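Local coordinates for naphthalene dioxygenase large subunit (Rhodococcus sp., PDB 2B1X), which belongs, as large subunit, to the Rieske-type ring-hydroxylating oxygenase family and carries an Fe2/S2 cluster and an iron(III) ion in separate domains, at residues V285-P290 with N407-G412; V47-E52 with R143-L148. One frame throughout, in Å; residues are numbered along the deposited sequence.

Contact 1 (V285-P290 with N407-G412)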
# COMPACT_ATOMS: atom_id res chain seq x y z
N VAL A 285 20.47 25.14 39.14
CA VAL A 285 21.90 24.88 38.97
C VAL A 285 22.35 23.61 39.71
O VAL A 285 23.07 22.76 39.15
CB VAL A 285 22.76 26.09 39.42
CG1 VAL A 285 24.25 25.73 39.45
CG2 VAL A 285 22.52 27.32 38.53
N GLU A 286 21.93 23.48 40.98
CA GLU A 286 22.29 22.31 41.78
C GLU A 286 21.62 21.00 41.32
O GLU A 286 22.21 19.93 41.45
CB GLU A 286 22.09 22.57 43.29
CG GLU A 286 23.06 23.60 43.89
CD GLU A 286 24.50 23.42 43.43
OE1 GLU A 286 25.05 22.29 43.57
OE2 GLU A 286 25.09 24.40 42.92
N ILE A 287 20.40 21.08 40.80
CA ILE A 287 19.80 19.89 40.19
C ILE A 287 20.58 19.47 38.93
O ILE A 287 20.82 18.28 38.71
CB ILE A 287 18.28 20.11 39.91
CG1 ILE A 287 17.49 20.06 41.22
CG2 ILE A 287 17.76 19.14 38.85
CD1 ILE A 287 16.06 20.60 41.14
N PHE A 288 21.00 20.45 38.12
CA PHE A 288 21.72 20.13 36.88
C PHE A 288 23.15 19.65 37.13
O PHE A 288 23.70 18.86 36.35
CB PHE A 288 21.73 21.31 35.91
CG PHE A 288 22.29 20.98 34.55
CD1 PHE A 288 21.81 19.88 33.82
CD2 PHE A 288 23.25 21.79 33.96
CE1 PHE A 288 22.30 19.57 32.54
CE2 PHE A 288 23.75 21.50 32.67
CZ PHE A 288 23.27 20.38 31.96
N ARG A 289 23.77 20.13 38.20
CA ARG A 289 25.21 19.94 38.40
C ARG A 289 25.74 18.49 38.20
O ARG A 289 26.77 18.30 37.52
CB ARG A 289 25.64 20.48 39.75
CG ARG A 289 27.15 20.54 39.93
CD ARG A 289 27.59 20.96 41.34
NE ARG A 289 27.18 22.34 41.64
CZ ARG A 289 27.87 23.42 41.30
NH1 ARG A 289 29.01 23.31 40.65
NH2 ARG A 289 27.40 24.63 41.60
N PRO A 290 25.09 17.50 38.81
CA PRO A 290 25.53 16.11 38.70
C PRO A 290 24.78 15.29 37.61
O PRO A 290 24.84 14.07 37.63
CB PRO A 290 25.20 15.55 40.08
CG PRO A 290 23.98 16.31 40.50
CD PRO A 290 23.92 17.60 39.70
N ASN A 407 12.88 15.75 50.38
CA ASN A 407 14.06 16.58 50.19
C ASN A 407 14.25 17.16 48.77
O ASN A 407 15.20 17.89 48.53
CB ASN A 407 15.29 15.78 50.63
CG ASN A 407 15.19 15.30 52.09
OD1 ASN A 407 15.01 16.11 53.01
ND2 ASN A 407 15.28 13.99 52.29
N TRP A 408 13.35 16.83 47.82
CA TRP A 408 13.52 17.36 46.46
C TRP A 408 13.22 18.86 46.42
O TRP A 408 12.20 19.30 46.95
CB TRP A 408 12.65 16.62 45.45
CG TRP A 408 12.99 16.98 44.04
CD1 TRP A 408 12.18 17.63 43.12
CD2 TRP A 408 14.21 16.68 43.35
NE1 TRP A 408 12.84 17.76 41.93
CE2 TRP A 408 14.08 17.19 42.03
CE3 TRP A 408 15.40 16.03 43.71
CZ2 TRP A 408 15.10 17.06 41.07
CZ3 TRP A 408 16.42 15.90 42.76
CH2 TRP A 408 16.25 16.42 41.45
N THR A 409 14.13 19.62 45.80
CA THR A 409 14.07 21.10 45.79
C THR A 409 13.33 21.68 44.58
O THR A 409 13.13 22.89 44.49
CB THR A 409 15.49 21.74 45.88
OG1 THR A 409 16.36 21.18 44.88
CG2 THR A 409 16.16 21.39 47.20
N GLY A 410 12.94 20.83 43.64
CA GLY A 410 12.17 21.30 42.50
C GLY A 410 10.68 21.07 42.71
O GLY A 410 10.28 20.37 43.64
N PRO A 411 9.85 21.67 41.85
CA PRO A 411 8.40 21.49 41.92
C PRO A 411 7.96 20.13 41.30
O PRO A 411 8.79 19.41 40.71
CB PRO A 411 7.88 22.67 41.10
CG PRO A 411 8.94 22.89 40.07
CD PRO A 411 10.24 22.60 40.76
N GLY A 412 6.68 19.79 41.44
CA GLY A 412 6.17 18.56 40.85
C GLY A 412 6.12 17.44 41.88
O GLY A 412 6.49 17.63 43.04
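Ile287, on helix 282-288 of the catalytic domain, sets its longer branch into the corner formed by the indole of Trp408 and the hydroxyl of Thr409. It has by far the most surface covered here. CG1 lies anti to the carbonyl carbon (chi1 -74°), and the nearly straight second torsion (166°) sends CD1 on toward the loop. Ile287 CD1 comes to 3.7 Å from Trp408 CZ2. Behind it, Ile287 CG1 is 3.8 Å from Trp408 CZ2, while CG2 reaches the same ring carbon at 4.0 Å. CG1, CG2 and CD1 thus all touch the benzo end of the indole, and the two side chains cross at about a right angle, with CD1 oblique to the ring.

Trp408 leaves its backbone neither toward nor away from segment 285-290, and with CG anti to its backbone N (chi1 -170°) the six-membered ring comes nearer to Ile287. Its pyrrole end is tied elsewhere: NE1 donates to the hydroxyl of Tyr176 on helix 174-181, and that same hydroxyl is hydrogen-bonded to the carbonyl O of Pro411. Thr409 runs past the isoleucine in the opposite sense. Its OG1 stands 3.8 Å from Ile287 CD1, a van der Waals approach to a methyl. The backbone N of Gly410 closes the far end at 4.0 Å from Ile287 CD1. Phe175 and Ile179 of helix 174-181 also pack on Ile287, so one isoleucine joins two helices and the loop preceding strand 413-415.

Flanking it in sequence, Glu286 and Arg289 form a side-on salt bridge, with Arg289 NE 2.9 Å from Glu286 OE1 and NH2 2.7 Å from OE2; NH1 pairs with Glu264. Between the segments, attraction is dispersive. The NE1 bond to Tyr176 probably helps hold the indole in the orientation Ile287 meets.

Contact 2 (V47-E52 with R143-L148)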
# COMPACT_ATOMS: atom_id res chain seq x y z
N VAL A 47 0.76 21.49 20.96
CA VAL A 47 1.63 20.59 20.20
C VAL A 47 2.85 21.35 19.66
O VAL A 47 2.73 22.46 19.15
CB VAL A 47 0.85 20.00 19.01
CG1 VAL A 47 1.78 19.13 18.11
CG2 VAL A 47 -0.43 19.26 19.52
N PHE A 48 4.04 20.76 19.83
CA PHE A 48 5.27 21.41 19.39
C PHE A 48 5.32 21.42 17.84
O PHE A 48 5.04 20.40 17.17
CB PHE A 48 6.49 20.68 19.96
CG PHE A 48 7.80 21.19 19.41
CD1 PHE A 48 8.36 22.37 19.90
CD2 PHE A 48 8.45 20.51 18.39
CE1 PHE A 48 9.57 22.86 19.36
CE2 PHE A 48 9.62 20.98 17.84
CZ PHE A 48 10.22 22.16 18.34
N LEU A 49 5.71 22.57 17.28
CA LEU A 49 5.78 22.75 15.83
C LEU A 49 7.21 22.96 15.32
O LEU A 49 7.63 22.35 14.33
CB LEU A 49 4.99 23.99 15.45
CG LEU A 49 3.50 23.96 15.85
CD1 LEU A 49 2.82 25.28 15.60
CD2 LEU A 49 2.81 22.86 15.08
N ALA A 50 7.93 23.88 15.95
CA ALA A 50 9.23 24.28 15.43
C ALA A 50 10.04 24.96 16.49
O ALA A 50 9.48 25.42 17.50
CB ALA A 50 9.05 25.22 14.21
N HIS A 51 11.36 25.02 16.28
CA HIS A 51 12.20 25.87 17.12
C HIS A 51 12.41 27.19 16.39
O HIS A 51 12.54 27.22 15.16
CB HIS A 51 13.55 25.18 17.43
CG HIS A 51 14.31 25.81 18.57
ND1 HIS A 51 15.19 26.86 18.39
CD2 HIS A 51 14.35 25.51 19.89
CE1 HIS A 51 15.72 27.19 19.55
NE2 HIS A 51 15.23 26.38 20.48
N GLU A 52 12.43 28.29 17.15
CA GLU A 52 12.65 29.61 16.59
C GLU A 52 13.94 29.74 15.78
O GLU A 52 14.01 30.52 14.82
CB GLU A 52 12.63 30.66 17.69
CG GLU A 52 11.22 31.03 18.13
CD GLU A 52 11.20 32.23 19.06
OE1 GLU A 52 10.58 32.11 20.15
OE2 GLU A 52 11.81 33.27 18.72
N ARG A 143 -5.89 31.22 7.30
CA ARG A 143 -6.41 30.94 8.65
C ARG A 143 -5.29 30.76 9.67
O ARG A 143 -4.44 29.89 9.52
CB ARG A 143 -7.33 29.73 8.68
CG ARG A 143 -8.55 29.89 7.82
CD ARG A 143 -9.42 28.64 7.79
NE ARG A 143 -10.12 28.45 9.06
CZ ARG A 143 -10.57 27.29 9.49
NH1 ARG A 143 -10.39 26.20 8.74
NH2 ARG A 143 -11.22 27.20 10.65
N PRO A 144 -5.32 31.56 10.73
CA PRO A 144 -4.29 31.47 11.76
C PRO A 144 -4.48 30.19 12.57
O PRO A 144 -5.60 29.68 12.70
CB PRO A 144 -4.57 32.70 12.66
CG PRO A 144 -5.63 33.50 12.01
CD PRO A 144 -6.33 32.60 11.03
N MET A 145 -3.37 29.65 13.05
CA MET A 145 -3.39 28.71 14.19
C MET A 145 -4.20 29.38 15.31
O MET A 145 -3.88 30.50 15.70
CB MET A 145 -1.95 28.47 14.66
CG MET A 145 -1.79 27.59 15.92
SD MET A 145 -2.37 25.90 15.54
CE MET A 145 -0.92 25.39 14.55
N PRO A 146 -5.26 28.73 15.79
CA PRO A 146 -6.14 29.33 16.79
C PRO A 146 -5.39 29.79 18.03
O PRO A 146 -5.70 30.85 18.54
CB PRO A 146 -7.11 28.19 17.13
CG PRO A 146 -7.16 27.37 15.86
CD PRO A 146 -5.73 27.40 15.36
N ASN A 147 -4.42 29.01 18.50
CA ASN A 147 -3.57 29.43 19.59
C ASN A 147 -2.10 29.15 19.26
O ASN A 147 -1.72 28.02 18.96
CB ASN A 147 -4.01 28.74 20.89
CG ASN A 147 -4.64 29.70 21.87
OD1 ASN A 147 -4.08 30.73 22.19
ND2 ASN A 147 -5.80 29.34 22.37
N LEU A 148 -1.27 30.20 19.28
CA LEU A 148 0.15 30.05 18.98
C LEU A 148 0.98 30.74 20.04
O LEU A 148 0.67 31.87 20.43
CB LEU A 148 0.49 30.64 17.60
CG LEU A 148 1.92 30.46 17.04
CD1 LEU A 148 2.16 29.08 16.45
CD2 LEU A 148 2.22 31.54 15.96
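The carbonyl O of Leu49 accepts a hydrogen bond from NH1 of Arg64, on strand 60-66, while the side chain of this leucine carries the whole contact with segment 143-148 inside the Rieske domain. Leu49 and Ala50 both face Ile155 of strand 154-158, forming a classic beta bulge. Strand 154-158 separates strands 47-51 and 147-151, the two outer members of the three-stranded antiparallel sheet, so Leu49 reaches past the middle strand to Leu148 of the far strand and to Met145 in the loop leading into it.

A single methyl, Leu49 CD1, does the touching. Met145 comes at it tip to tip, its CE 3.9 Å from Leu49 CD1. The methionine leaves its backbone with CG anti to N, then bends at both outer torsions (65° and 75°), which curls CE round to the leucine. Leu148 crosses more slantwise and sets its CD1 at 3.9 Å from Leu49 CD1. Ile155 touches Leu148, and Ile66 and Leu159 pack on Met145, extending the apolar cluster.

With methyls alone meeting across the segments, the contact has little directional preference of its own; the backbone bonds of Leu49 and Ala50 to Ile155 probably do more to place the leucine.

How the contacts relate
Contacts 1 and 2 sit in different domains of one chain, their centres 31 Å apart and their nearest atoms about 15 Å apart, and they follow each other in sequence without overlap. On the cluster side, Arg143 of contact 2 packs on Arg89, between the cluster-pocket residues Cys88 and His90, and also bonds to Phe387 O and Thr390 OG1 of the second subunit, another copy of this protein. Contact 1 shares its domain with the iron(III) ion, which is held by His216, His221 and Asp372; none of these lies in its segments. Each centres on one aliphatic side chain, Ile287 or Leu49; contact 1 is partly buried, contact 2 buried.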